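Tol-Pal system protein TolB (Acinetobacter baumannii, PDB 7MX5) probably serves as the periplasmic component of the Tol-Pal system, with a role in outer membrane invagination during cell division and in maintaining outer membrane integrity. Local coordinates at residues N26-I31 against H115-A120; T34-N37 against T43-S46; R252-S257 against Y285-G290; F272-D277 against G292-L297. All blocks are in the same frame, centred on the assembly; numbering follows the deposited sequence.

Interaction 1 of 4, residues N26-I31 against H115-A120; sequences NGLYPI and HMVSDA
I31 and L28 of segment 26-31 pack against H115 and V117 of helix 110-126 in a buried, mainly apolar contact beside the mixed sheet that holds strand 83-91. The closest touch is made by the branch methyl of I31: CG2 lies 3.9 Å from H115 CE1 and 4.0 Å from H115 ND1, coming at the imidazole obliquely while the two side chains cross at about a right angle. With chi1 at -67°, CG1 of I31 sits anti to the carbonyl carbon and CG2 opposite the backbone N, which turns the short branch onto the ring. L28 meets V117 more loosely, CD1 to CG2 at 4.5 Å, and extends the same apolar patch along helix 110-126 to I110 and A113; V117 in turn rests on Y87 of the sheet. S118 OG stands 4.4 Å from I31 O, too far to bond; its strongest partner is G114 O, with D35 OD2 also within hydrogen-bonding distance. The imidazole is held from another direction, its ND1 hydrogen-bonded to the D35 carboxylate. H115 therefore has two roles here, giving hydrocarbon contact to I31 while its nitrogen is paired with a nearby acid, whose charge would tend to stabilise a protonated ring.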
# COMPACT_ATOMS: atom_id res chain seq x y z
N ASN A 26 10.40 25.30 7.41
CA ASN A 26 9.31 25.03 8.33
C ASN A 26 9.39 23.65 8.97
O ASN A 26 8.49 23.27 9.72
CB ASN A 26 7.97 25.17 7.60
CG ASN A 26 6.89 25.80 8.45
OD1 ASN A 26 7.17 26.33 9.53
ND2 ASN A 26 5.66 25.74 7.98
N GLY A 27 10.46 22.91 8.71
CA GLY A 27 10.48 21.49 8.99
C GLY A 27 10.09 20.64 7.80
O GLY A 27 9.75 19.47 7.96
N LEU A 28 10.14 21.21 6.59
CA LEU A 28 9.67 20.55 5.39
C LEU A 28 10.73 19.65 4.78
O LEU A 28 10.48 18.48 4.49
CB LEU A 28 9.21 21.60 4.37
CG LEU A 28 8.34 21.21 3.17
CD1 LEU A 28 9.19 20.71 2.00
CD2 LEU A 28 7.31 20.19 3.57
N TYR A 29 11.93 20.19 4.57
CA TYR A 29 12.96 19.45 3.84
C TYR A 29 13.44 18.17 4.54
O TYR A 29 13.80 17.23 3.82
CB TYR A 29 14.14 20.39 3.51
CG TYR A 29 15.22 20.52 4.56
CD1 TYR A 29 16.26 19.60 4.65
CD2 TYR A 29 15.22 21.58 5.46
CE1 TYR A 29 17.25 19.72 5.60
CE2 TYR A 29 16.20 21.71 6.42
CZ TYR A 29 17.21 20.78 6.48
OH TYR A 29 18.20 20.91 7.44
N PRO A 30 13.48 18.06 5.88
CA PRO A 30 13.81 16.75 6.46
C PRO A 30 12.81 15.67 6.09
O PRO A 30 13.20 14.51 5.92
CB PRO A 30 13.83 17.01 7.97
CG PRO A 30 13.95 18.47 8.13
CD PRO A 30 13.36 19.10 6.92
N ILE A 31 11.53 16.02 5.96
CA ILE A 31 10.54 15.05 5.51
C ILE A 31 10.82 14.64 4.07
O ILE A 31 10.71 13.45 3.72
CB ILE A 31 9.12 15.64 5.66
CG1 ILE A 31 8.78 15.83 7.14
CG2 ILE A 31 8.09 14.75 4.98
CD1 ILE A 31 7.51 16.62 7.38
N HIS A 115 5.44 15.16 1.33
CA HIS A 115 5.17 13.99 0.51
C HIS A 115 4.81 14.39 -0.92
O HIS A 115 5.11 13.65 -1.86
CB HIS A 115 4.05 13.15 1.13
CG HIS A 115 4.40 12.58 2.47
ND1 HIS A 115 5.70 12.30 2.84
CD2 HIS A 115 3.63 12.24 3.53
CE1 HIS A 115 5.71 11.81 4.07
NE2 HIS A 115 4.46 11.76 4.51
N MET A 116 4.17 15.55 -1.10
CA MET A 116 3.87 16.02 -2.45
C MET A 116 5.14 16.43 -3.18
O MET A 116 5.33 16.09 -4.35
CB MET A 116 2.89 17.19 -2.38
CG MET A 116 1.46 16.79 -2.07
SD MET A 116 0.54 18.10 -1.23
CE MET A 116 -0.57 18.62 -2.53
N VAL A 117 6.02 17.17 -2.50
CA VAL A 117 7.30 17.56 -3.10
C VAL A 117 8.11 16.32 -3.46
O VAL A 117 8.68 16.23 -4.55
CB VAL A 117 8.08 18.48 -2.14
CG1 VAL A 117 9.48 18.74 -2.68
CG2 VAL A 117 7.32 19.79 -1.94
N SER A 118 8.16 15.34 -2.55
CA SER A 118 8.89 14.11 -2.83
C SER A 118 8.24 13.31 -3.95
O SER A 118 8.95 12.65 -4.72
CB SER A 118 8.98 13.27 -1.56
OG SER A 118 9.44 14.04 -0.46
N ASP A 119 6.91 13.34 -4.04
CA ASP A 119 6.23 12.66 -5.14
C ASP A 119 6.61 13.27 -6.48
O ASP A 119 6.77 12.56 -7.48
CB ASP A 119 4.72 12.71 -4.94
CG ASP A 119 4.21 11.56 -4.09
OD1 ASP A 119 5.03 10.81 -3.54
OD2 ASP A 119 2.97 11.41 -3.97
N ALA A 120 6.76 14.60 -6.53
CA ALA A 120 7.14 15.26 -7.77
C ALA A 120 8.59 14.98 -8.13
O ALA A 120 8.93 14.83 -9.31
CB ALA A 120 6.88 16.76 -7.67

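Interaction 2 of 4, residues T34-N37 against T43-S46; sequences TDLN and TSSS
N37 grips the backbone of S44 with both ends of its carboxamide, and the two hydrogen bonds tie helix 29-37 to strand 43-45. The amide nitrogen ND2 donates to S44 O at 2.7 Å, nearly straight at 169°; S44 O lies close to the plane of the N37 amide, while ND2 stands above the plane of the S44 carbonyl. In return S44 N donates to N37 OD1 at 3.1 Å with an angle of 162°; this donor is 51° out of the plane of the N37 carbonyl, and so not on a lone pair. With both the N-H and the C=O of one residue engaged, the amide is kept from rotating, and ND2 is steadied further by E33 O within the helix. Van der Waals contact fills in around this pair. N37 OD1 rests 3.4 Å from T43 CA, and L36 CB meets S44 CB at 3.7 Å, bringing helix and strand into direct apolar contact. The S44 hydroxyl takes no part in gripping N37; it bonds to I17 O of strand 16-19. That strand runs parallel to 43-45 and pairs with the backbone of T43 and S45, whereas S44 offers its backbone groups on the outer edge, where N37 binds them. The arrangement belongs to the beta-alpha-beta unit formed by strand 16-19, helix 29-37 and strand 43-45, with the helix fastened to the sheet's edge strand.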
# COMPACT_ATOMS: atom_id res chain seq x y z
N THR A 34 13.78 12.41 4.02
CA THR A 34 13.42 11.09 4.53
C THR A 34 12.63 10.30 3.50
O THR A 34 12.83 9.09 3.35
CB THR A 34 12.62 11.22 5.83
OG1 THR A 34 13.32 12.08 6.74
CG2 THR A 34 12.42 9.86 6.47
N ASP A 35 11.73 10.96 2.77
CA ASP A 35 10.96 10.28 1.73
C ASP A 35 11.88 9.77 0.63
O ASP A 35 11.78 8.61 0.21
CB ASP A 35 9.90 11.22 1.16
CG ASP A 35 8.79 11.51 2.14
OD1 ASP A 35 8.56 10.70 3.06
OD2 ASP A 35 8.13 12.56 1.99
N LEU A 36 12.78 10.62 0.14
CA LEU A 36 13.69 10.21 -0.92
C LEU A 36 14.56 9.04 -0.50
O LEU A 36 14.91 8.19 -1.33
CB LEU A 36 14.56 11.39 -1.35
CG LEU A 36 13.84 12.55 -2.03
CD1 LEU A 36 14.81 13.42 -2.81
CD2 LEU A 36 12.73 12.04 -2.94
N ASN A 37 14.91 8.95 0.78
CA ASN A 37 15.69 7.83 1.29
C ASN A 37 14.86 6.57 1.48
O ASN A 37 15.44 5.50 1.68
CB ASN A 37 16.37 8.21 2.61
CG ASN A 37 17.74 8.83 2.40
OD1 ASN A 37 18.66 8.17 1.92
ND2 ASN A 37 17.87 10.10 2.76
N THR A 43 19.00 7.63 -2.74
CA THR A 43 19.39 8.07 -1.41
C THR A 43 19.52 9.59 -1.43
O THR A 43 19.71 10.21 -2.48
CB THR A 43 20.72 7.44 -0.97
OG1 THR A 43 21.80 8.03 -1.70
CG2 THR A 43 20.71 5.94 -1.21
N SER A 44 19.40 10.19 -0.25
CA SER A 44 19.42 11.65 -0.14
C SER A 44 20.14 12.06 1.14
O SER A 44 20.17 11.32 2.12
CB SER A 44 18.00 12.22 -0.15
OG SER A 44 18.02 13.63 -0.00
N SER A 45 20.71 13.26 1.11
CA SER A 45 21.43 13.80 2.25
C SER A 45 21.39 15.32 2.21
O SER A 45 21.22 15.93 1.16
CB SER A 45 22.89 13.30 2.28
OG SER A 45 23.36 13.20 3.61
N SER A 46 21.55 15.92 3.39
CA SER A 46 21.51 17.37 3.51
C SER A 46 22.58 17.95 4.42
O SER A 46 22.66 19.18 4.54
CB SER A 46 20.13 17.82 4.03
OG SER A 46 19.93 17.40 5.37

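Interaction 3 of 4, residues R252-S257 against Y285-G290; sequences RMTNDS and YRYDFG
M253 pushes its terminal methyl against two aromatic rings, F289 and Y287, at the surface of the protein. CE lies 3.4 Å from F289 CE1, at the ring's edge and in its plane, a tight approach; the same methyl is 3.9 Å from Y287 CE2, which it meets obliquely. The methionine crosses both aromatic side chains at about a right angle. Its chain is bent at both chi2 (-92°) and chi3, and this folding carries CE to a point where it reaches both rings. Alongside, T254 OG1 comes within 3.9 Å of Y287 CD1, again neither over the face nor squarely at the edge. Segment 252-257 is part of the link that leaves strand 249-252, the last of one four-stranded beta-propeller blade, for strand 263-265, the first of the next, while 285-290 covers the third strand of that next blade and the turn after it. The contact thus packs an inter-blade connection against the blade it leads into. Further out, F272 on the neighbouring strand meets the rings of both Y287 and F289 and also touches M253, backing the aromatic pair. V294, on the strand that follows, packs against Y287 and T254. On the other segment, R252 NH2 bonds to T254 O at 2.8 Å, bent to 130°, a link that spans M253 within the loop; the backbone of M253 is still paired with I240 of the preceding blade.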
# COMPACT_ATOMS: atom_id res chain seq x y z
N ARG A 252 -24.09 -16.28 -6.21
CA ARG A 252 -22.80 -16.91 -6.03
C ARG A 252 -22.10 -17.19 -7.35
O ARG A 252 -22.71 -17.20 -8.42
CB ARG A 252 -22.95 -18.20 -5.23
CG ARG A 252 -23.66 -19.32 -5.95
CD ARG A 252 -23.20 -20.65 -5.40
NE ARG A 252 -21.88 -21.01 -5.91
CZ ARG A 252 -21.68 -21.92 -6.86
NH1 ARG A 252 -22.68 -22.60 -7.39
NH2 ARG A 252 -20.44 -22.15 -7.28
N MET A 253 -20.79 -17.43 -7.26
CA MET A 253 -19.96 -17.60 -8.45
C MET A 253 -19.13 -18.88 -8.46
O MET A 253 -19.30 -19.70 -9.37
CB MET A 253 -19.04 -16.38 -8.63
CG MET A 253 -19.64 -15.07 -8.14
SD MET A 253 -20.50 -14.20 -9.47
CE MET A 253 -19.13 -13.31 -10.20
N THR A 254 -18.21 -19.05 -7.52
CA THR A 254 -17.32 -20.20 -7.67
C THR A 254 -17.03 -21.26 -6.61
O THR A 254 -17.76 -22.24 -6.46
CB THR A 254 -15.92 -19.77 -8.20
OG1 THR A 254 -15.96 -18.45 -8.76
CG2 THR A 254 -15.42 -20.75 -9.25
N ASN A 255 -15.94 -21.04 -5.88
CA ASN A 255 -15.39 -22.07 -5.01
C ASN A 255 -15.91 -22.78 -3.78
O ASN A 255 -15.92 -22.25 -2.68
CB ASN A 255 -13.92 -21.83 -4.82
CG ASN A 255 -13.12 -22.80 -5.60
OD1 ASN A 255 -12.24 -23.45 -5.08
ND2 ASN A 255 -13.48 -22.96 -6.84
N ASP A 256 -16.31 -24.03 -3.97
CA ASP A 256 -16.65 -24.85 -2.82
C ASP A 256 -15.55 -25.90 -2.65
O ASP A 256 -15.76 -27.10 -2.84
CB ASP A 256 -18.03 -25.50 -3.06
CG ASP A 256 -18.60 -26.16 -1.82
OD1 ASP A 256 -17.83 -26.64 -0.97
OD2 ASP A 256 -19.85 -26.23 -1.72
N SER A 257 -14.35 -25.43 -2.30
CA SER A 257 -13.14 -26.24 -2.42
C SER A 257 -12.54 -26.69 -1.10
O SER A 257 -11.51 -27.37 -1.11
CB SER A 257 -12.08 -25.49 -3.23
OG SER A 257 -11.70 -24.28 -2.59
N TYR A 285 -6.68 -18.82 -9.23
CA TYR A 285 -7.43 -18.96 -10.47
C TYR A 285 -8.03 -17.62 -10.87
O TYR A 285 -8.09 -16.67 -10.08
CB TYR A 285 -8.53 -20.02 -10.32
CG TYR A 285 -8.02 -21.43 -10.18
CD1 TYR A 285 -7.43 -21.86 -8.99
CD2 TYR A 285 -8.11 -22.34 -11.22
CE1 TYR A 285 -6.96 -23.15 -8.85
CE2 TYR A 285 -7.64 -23.63 -11.09
CZ TYR A 285 -7.07 -24.03 -9.90
OH TYR A 285 -6.60 -25.32 -9.76
N ARG A 286 -8.47 -17.54 -12.13
CA ARG A 286 -9.06 -16.34 -12.69
C ARG A 286 -10.44 -16.67 -13.23
O ARG A 286 -10.57 -17.50 -14.14
CB ARG A 286 -8.17 -15.76 -13.80
CG ARG A 286 -8.74 -14.51 -14.46
CD ARG A 286 -8.03 -14.21 -15.78
NE ARG A 286 -8.57 -13.04 -16.44
CZ ARG A 286 -9.51 -13.07 -17.38
NH1 ARG A 286 -10.04 -14.22 -17.79
NH2 ARG A 286 -9.93 -11.93 -17.93
N TYR A 287 -11.46 -16.02 -12.68
CA TYR A 287 -12.84 -16.17 -13.15
C TYR A 287 -13.16 -15.05 -14.13
O TYR A 287 -13.09 -13.87 -13.76
CB TYR A 287 -13.83 -16.16 -11.99
CG TYR A 287 -15.27 -16.28 -12.42
CD1 TYR A 287 -15.87 -17.52 -12.57
CD2 TYR A 287 -16.04 -15.15 -12.69
CE1 TYR A 287 -17.19 -17.64 -12.97
CE2 TYR A 287 -17.35 -15.25 -13.09
CZ TYR A 287 -17.93 -16.50 -13.23
OH TYR A 287 -19.24 -16.61 -13.63
N ASP A 288 -13.52 -15.42 -15.35
CA ASP A 288 -13.86 -14.45 -16.39
C ASP A 288 -15.34 -14.10 -16.29
O ASP A 288 -16.20 -14.99 -16.34
CB ASP A 288 -13.53 -15.01 -17.77
CG ASP A 288 -13.58 -13.95 -18.85
OD1 ASP A 288 -12.89 -12.92 -18.72
OD2 ASP A 288 -14.32 -14.15 -19.84
N PHE A 289 -15.65 -12.81 -16.15
CA PHE A 289 -17.04 -12.37 -16.10
C PHE A 289 -17.75 -12.62 -17.43
O PHE A 289 -18.95 -12.90 -17.44
CB PHE A 289 -17.13 -10.89 -15.74
CG PHE A 289 -16.86 -10.60 -14.29
CD1 PHE A 289 -17.57 -11.25 -13.29
CD2 PHE A 289 -15.89 -9.68 -13.92
CE1 PHE A 289 -17.32 -10.97 -11.96
CE2 PHE A 289 -15.64 -9.40 -12.59
CZ PHE A 289 -16.36 -10.05 -11.61
N GLY A 290 -17.03 -12.51 -18.54
CA GLY A 290 -17.63 -12.63 -19.86
C GLY A 290 -18.29 -13.96 -20.14
O GLY A 290 -19.48 -14.00 -20.48

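Interaction 4 of 4, residues F272-D277 against G292-L297; sequences FIFTSD and GSVKRL
F274 reaches past the intervening strand 283-288 to touch V294, the pair with the most surface buried here. The far tip of the ring does the touching: CZ is 3.9 Å from V294 CG1 and 4.1 Å from CG2, so both valine methyls sit about the para carbon, with CG1 at the ring edge and near its plane. The two side chains cross at about a right angle. A chi1 of 64° places CG of F274 between the backbone N and carbonyl carbon, and the ring extends from there to the valine. Y285 of the middle strand lies beside F274, while V294 also leans on Y287. All this belongs to one four-stranded antiparallel propeller blade: 271-276, 283-288 and 294-296 are its second, third and outermost fourth strands, and the middle one pairs through its backbone with both others, Y285 with F274 and R286 with K295. Segments 272-277 and 292-297 therefore meet through side chains; their nearest CA atoms, 8.6 Å apart, are those of I273 and of L297, just after the fourth strand. L297 forms the second touch, CD1 to I273 CG2 at 3.8 Å, again crossing at about a right angle. The two touches look toward different blades. F274 rests on I240 of the blade before, whereas I273 packs on L309 of the blade after, where L297 O also accepts a hydrogen bond from Q332 NE2.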
# COMPACT_ATOMS: atom_id res chain seq x y z
N PHE A 272 -11.93 -11.48 -12.01
CA PHE A 272 -11.36 -11.43 -10.67
C PHE A 272 -10.56 -12.70 -10.42
O PHE A 272 -10.79 -13.73 -11.06
CB PHE A 272 -12.45 -11.24 -9.59
CG PHE A 272 -13.34 -12.44 -9.39
CD1 PHE A 272 -12.98 -13.46 -8.52
CD2 PHE A 272 -14.56 -12.53 -10.04
CE1 PHE A 272 -13.80 -14.55 -8.32
CE2 PHE A 272 -15.39 -13.62 -9.85
CZ PHE A 272 -15.01 -14.63 -8.99
N ILE A 273 -9.62 -12.61 -9.49
CA ILE A 273 -8.78 -13.74 -9.12
C ILE A 273 -9.19 -14.21 -7.73
O ILE A 273 -9.79 -13.48 -6.95
CB ILE A 273 -7.28 -13.40 -9.18
CG1 ILE A 273 -6.91 -12.43 -8.06
CG2 ILE A 273 -6.91 -12.82 -10.54
CD1 ILE A 273 -5.42 -12.30 -7.84
N PHE A 274 -8.85 -15.47 -7.44
CA PHE A 274 -9.24 -16.08 -6.18
C PHE A 274 -8.40 -17.31 -5.93
O PHE A 274 -7.80 -17.88 -6.85
CB PHE A 274 -10.74 -16.44 -6.17
CG PHE A 274 -11.12 -17.47 -7.19
CD1 PHE A 274 -11.20 -17.15 -8.53
CD2 PHE A 274 -11.38 -18.77 -6.80
CE1 PHE A 274 -11.54 -18.10 -9.47
CE2 PHE A 274 -11.73 -19.73 -7.73
CZ PHE A 274 -11.81 -19.39 -9.07
N THR A 275 -8.36 -17.73 -4.66
CA THR A 275 -7.64 -18.93 -4.25
C THR A 275 -8.59 -20.12 -4.28
O THR A 275 -9.78 -19.99 -3.96
CB THR A 275 -7.06 -18.75 -2.85
OG1 THR A 275 -6.14 -17.64 -2.85
CG2 THR A 275 -6.33 -20.00 -2.39
N SER A 276 -8.06 -21.28 -4.66
CA SER A 276 -8.89 -22.45 -4.85
C SER A 276 -8.11 -23.72 -4.53
O SER A 276 -6.92 -23.82 -4.86
CB SER A 276 -9.41 -22.51 -6.29
OG SER A 276 -10.17 -23.69 -6.49
N ASP A 277 -8.79 -24.68 -3.91
CA ASP A 277 -8.23 -26.00 -3.64
C ASP A 277 -8.85 -27.08 -4.51
O ASP A 277 -8.72 -28.27 -4.21
CB ASP A 277 -8.39 -26.36 -2.16
CG ASP A 277 -7.36 -27.36 -1.67
OD1 ASP A 277 -6.16 -27.00 -1.63
OD2 ASP A 277 -7.74 -28.50 -1.33
N GLY A 292 -17.88 -16.76 -17.90
CA GLY A 292 -18.01 -17.54 -16.69
C GLY A 292 -16.97 -18.63 -16.52
O GLY A 292 -17.17 -19.53 -15.70
N SER A 293 -15.88 -18.59 -17.27
CA SER A 293 -14.87 -19.62 -17.18
C SER A 293 -13.92 -19.36 -16.01
O SER A 293 -13.78 -18.23 -15.54
CB SER A 293 -14.06 -19.71 -18.48
OG SER A 293 -13.80 -18.43 -19.01
N VAL A 294 -13.27 -20.42 -15.56
CA VAL A 294 -12.25 -20.35 -14.52
C VAL A 294 -10.95 -20.89 -15.11
O VAL A 294 -10.94 -21.96 -15.73
CB VAL A 294 -12.65 -21.14 -13.27
CG1 VAL A 294 -11.45 -21.36 -12.36
CG2 VAL A 294 -13.76 -20.41 -12.52
N LYS A 295 -9.87 -20.14 -14.93
CA LYS A 295 -8.57 -20.50 -15.48
C LYS A 295 -7.50 -20.38 -14.40
O LYS A 295 -7.50 -19.42 -13.63
CB LYS A 295 -8.21 -19.61 -16.67
CG LYS A 295 -6.90 -19.96 -17.35
CD LYS A 295 -6.18 -18.71 -17.82
CE LYS A 295 -6.95 -18.02 -18.92
NZ LYS A 295 -6.64 -16.56 -18.98
N ARG A 296 -6.60 -21.35 -14.36
CA ARG A 296 -5.50 -21.33 -13.40
C ARG A 296 -4.42 -20.36 -13.86
O ARG A 296 -4.04 -20.35 -15.04
CB ARG A 296 -4.91 -22.72 -13.22
CG ARG A 296 -3.89 -22.81 -12.10
CD ARG A 296 -3.53 -24.25 -11.78
NE ARG A 296 -2.27 -24.35 -11.05
CZ ARG A 296 -1.64 -25.48 -10.79
NH1 ARG A 296 -2.12 -26.65 -11.19
NH2 ARG A 296 -0.49 -25.44 -10.12
N LEU A 297 -3.93 -19.55 -12.93
CA LEU A 297 -2.89 -18.57 -13.21
C LEU A 297 -1.52 -18.97 -12.67
O LEU A 297 -0.51 -18.70 -13.32
CB LEU A 297 -3.27 -17.21 -12.63
CG LEU A 297 -4.44 -16.49 -13.30
CD1 LEU A 297 -4.76 -15.19 -12.58
CD2 LEU A 297 -4.13 -16.22 -14.77

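In the fold
The four contacts form two clusters on opposite sides of the chain's centre. Interactions 1 and 2 lie about 10 Å apart between centres and share helix 29-37; interaction 2 is nested within the loop of chain that interaction 1 closes, and the two touch directly. Interactions 3 and 4, with centres about 6 Å apart, meet on one propeller blade, interaction 3 adding the connection that leads into it; their segments alternate along the chain, and strand 283-288 runs between the two strands of interaction 4. The clusters follow one another in sequence, with centres about 42 to 45 Å apart, which reflects the two-part architecture of TolB: an alpha/beta amino-terminal domain and a beta-propeller, each with its own local packing.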